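Local atomic coordinates of galactose-binding-like protein (Bacteroides thetaiotaomicron, PDB entry 7M1B), a protein that probably binds galactose or related sugars as a SusE-like protein and may have some capacity to degrade glycans. Residues Tyr282-Gly287 and Cys316-Pro321. Numbering follows the deposited sequence.
Sequences YYYRAG and CESIKP
Tyr284 and Lys320 are the closest pair across the two segments, 7.2 Å from CA to CA; Tyr284 sits in a type II beta turn running from Tyr282 to Arg285, and 318-321 follows the end of strand 311-317. The Tyr284 ring reaches across to 318-321. Tyr284 OH donates a hydrogen bond to Ile319 O at 2.7 Å, with the donor tilted 16° from the carbonyl plane. Pro321 CD lies 3.5 Å from Tyr284 OH. Lys320 lies over one face of the Tyr284 ring in a CH-pi contact, with Lys320 CG 3.7 Å from the ring centroid. With CG anti to the backbone N (chi1 -172°) and an extended chain beyond, Lys320 runs back across the ring to the turn. There a water accepts from Lys320 NZ at 2.9 Å and donates to Tyr284 O at 2.8 Å. The ammonium group also bonds Ser328 O and Trp324 O. His363 meets the Tyr284 ring edge-to-face, and Tyr336 of helix 331-338 touches it too. With an alanine in place of Tyr284, Ile319 O would probably lose this donor and the Lys320 chain the ring face it lies on. The contact joins two loops at one end of the beta-sandwich of a galactose-binding-like domain.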
loop_
_atom_site.group_PDB
_atom_site.type_symbol
_atom_site.label_atom_id
_atom_site.label_comp_id
_atom_site.label_asym_id
_atom_site.label_seq_id
_atom_site.Cartn_x
_atom_site.Cartn_y
_atom_site.Cartn_z
ATOM N N TYR A 282 -11.663 -18.539 13.957
ATOM C CA TYR A 282 -11.153 -17.244 14.425
ATOM C C TYR A 282 -11.224 -16.131 13.390
ATOM O O TYR A 282 -10.881 -14.982 13.673
ATOM C CB TYR A 282 -9.744 -17.378 14.995
ATOM C CG TYR A 282 -9.811 -17.959 16.371
ATOM C CD1 TYR A 282 -9.796 -19.357 16.552
ATOM C CD2 TYR A 282 -9.703 -17.141 17.498
ATOM C CE1 TYR A 282 -9.859 -19.898 17.838
ATOM C CE2 TYR A 282 -9.841 -17.659 18.783
ATOM C CZ TYR A 282 -9.819 -19.058 18.956
ATOM O OH TYR A 282 -9.897 -19.584 20.234
ATOM N N TYR A 283 -11.564 -16.495 12.148
ATOM C CA TYR A 283 -11.717 -15.430 11.169
ATOM C C TYR A 283 -12.780 -14.409 11.576
ATOM O O TYR A 283 -13.842 -14.721 12.161
ATOM C CB TYR A 283 -11.992 -15.990 9.751
ATOM C CG TYR A 283 -10.856 -16.736 9.104
ATOM C CD1 TYR A 283 -9.542 -16.252 9.166
ATOM C CD2 TYR A 283 -11.097 -17.898 8.356
ATOM C CE1 TYR A 283 -8.500 -16.938 8.533
ATOM C CE2 TYR A 283 -10.056 -18.581 7.700
ATOM C CZ TYR A 283 -8.779 -18.054 7.731
ATOM O OH TYR A 283 -7.728 -18.724 7.146
ATOM N N TYR A 284 -12.493 -13.168 11.227
ATOM C CA TYR A 284 -13.436 -12.047 11.313
ATOM C C TYR A 284 -13.867 -11.807 12.777
ATOM O O TYR A 284 -14.997 -11.387 13.035
ATOM C CB TYR A 284 -14.646 -12.330 10.398
ATOM C CG TYR A 284 -14.236 -12.297 8.951
ATOM C CD1 TYR A 284 -13.906 -11.104 8.314
ATOM C CD2 TYR A 284 -14.213 -13.475 8.251
ATOM C CE1 TYR A 284 -13.516 -11.081 6.974
ATOM C CE2 TYR A 284 -13.803 -13.478 6.915
ATOM C CZ TYR A 284 -13.514 -12.269 6.273
ATOM O OH TYR A 284 -13.104 -12.222 4.968
ATOM N N ARG A 285 -12.955 -12.082 13.704
ATOM C CA ARG A 285 -13.150 -11.762 15.128
ATOM C C ARG A 285 -11.789 -11.987 15.810
ATOM O O ARG A 285 -10.782 -12.262 15.133
ATOM C CB ARG A 285 -14.189 -12.727 15.743
ATOM C CG ARG A 285 -13.794 -14.207 15.871
ATOM C CD ARG A 285 -14.813 -15.135 16.580
ATOM N NE ARG A 285 -14.313 -16.508 16.890
ATOM C CZ ARG A 285 -13.805 -16.990 18.048
ATOM N NH1 ARG A 285 -13.684 -16.188 19.103
ATOM N NH2 ARG A 285 -13.415 -18.276 18.135
ATOM N N ALA A 286 -11.732 -11.694 17.124
ATOM C CA ALA A 286 -10.572 -12.056 17.925
ATOM C C ALA A 286 -9.261 -11.524 17.339
ATOM O O ALA A 286 -8.282 -12.255 17.124
ATOM C CB ALA A 286 -10.525 -13.570 18.122
ATOM N N GLY A 287 -9.294 -10.232 17.045
ATOM C CA GLY A 287 -8.100 -9.512 16.646
ATOM C C GLY A 287 -8.019 -9.283 15.135
ATOM O O GLY A 287 -7.126 -8.541 14.741
ATOM N N CYS A 316 -7.051 0.684 3.530
ATOM C CA CYS A 316 -7.347 -0.714 3.347
ATOM C C CYS A 316 -8.589 -1.106 4.126
ATOM O O CYS A 316 -8.703 -0.725 5.305
ATOM C CB CYS A 316 -6.206 -1.587 3.867
ATOM S SG CYS A 316 -4.588 -1.256 3.124
ATOM N N GLU A 317 -9.406 -1.957 3.530
ATOM C CA GLU A 317 -10.549 -2.566 4.244
ATOM C C GLU A 317 -10.632 -4.060 3.958
ATOM O O GLU A 317 -10.788 -4.481 2.803
ATOM C CB GLU A 317 -11.860 -1.830 3.874
ATOM C CG GLU A 317 -13.053 -2.505 4.575
ATOM C CD GLU A 317 -14.376 -1.786 4.507
ATOM O OE1 GLU A 317 -14.405 -0.776 3.811
ATOM O OE2 GLU A 317 -15.357 -2.219 5.127
ATOM N N SER A 318 -10.529 -4.869 5.031
ATOM C CA SER A 318 -10.756 -6.309 4.936
ATOM C C SER A 318 -12.261 -6.540 4.820
ATOM O O SER A 318 -13.030 -6.130 5.695
ATOM C CB SER A 318 -10.194 -6.952 6.180
ATOM O OG SER A 318 -10.604 -8.323 6.309
ATOM N N ILE A 319 -12.677 -7.194 3.722
ATOM C CA ILE A 319 -14.082 -7.503 3.433
ATOM C C ILE A 319 -14.455 -8.877 3.988
ATOM O O ILE A 319 -13.700 -9.855 3.833
ATOM C CB ILE A 319 -14.314 -7.416 1.903
ATOM C CG1 ILE A 319 -14.074 -5.979 1.406
ATOM C CG2 ILE A 319 -15.744 -7.826 1.590
ATOM C CD1 ILE A 319 -14.714 -4.897 2.235
ATOM N N LYS A 320 -15.675 -8.956 4.593
ATOM C CA LYS A 320 -16.295 -10.227 4.975
ATOM C C LYS A 320 -17.332 -10.576 3.908
ATOM O O LYS A 320 -18.364 -9.942 3.879
ATOM C CB LYS A 320 -16.919 -10.185 6.367
ATOM C CG LYS A 320 -17.393 -11.545 6.865
ATOM C CD LYS A 320 -17.973 -11.365 8.303
ATOM C CE LYS A 320 -18.286 -12.733 8.908
ATOM N NZ LYS A 320 -18.861 -12.575 10.279
ATOM N N PRO A 321 -17.081 -11.454 2.922
ATOM C CA PRO A 321 -18.029 -11.636 1.797
ATOM C C PRO A 321 -19.503 -11.808 2.187
ATOM O O PRO A 321 -20.403 -11.248 1.547
ATOM C CB PRO A 321 -17.536 -12.926 1.127
ATOM C CG PRO A 321 -16.036 -12.874 1.350
ATOM C CD PRO A 321 -15.881 -12.316 2.776
HETATM O O HOH W 1 -17.356 -10.635 11.785
HETATM O O HOH W 2 -16.918 -13.762 12.915
#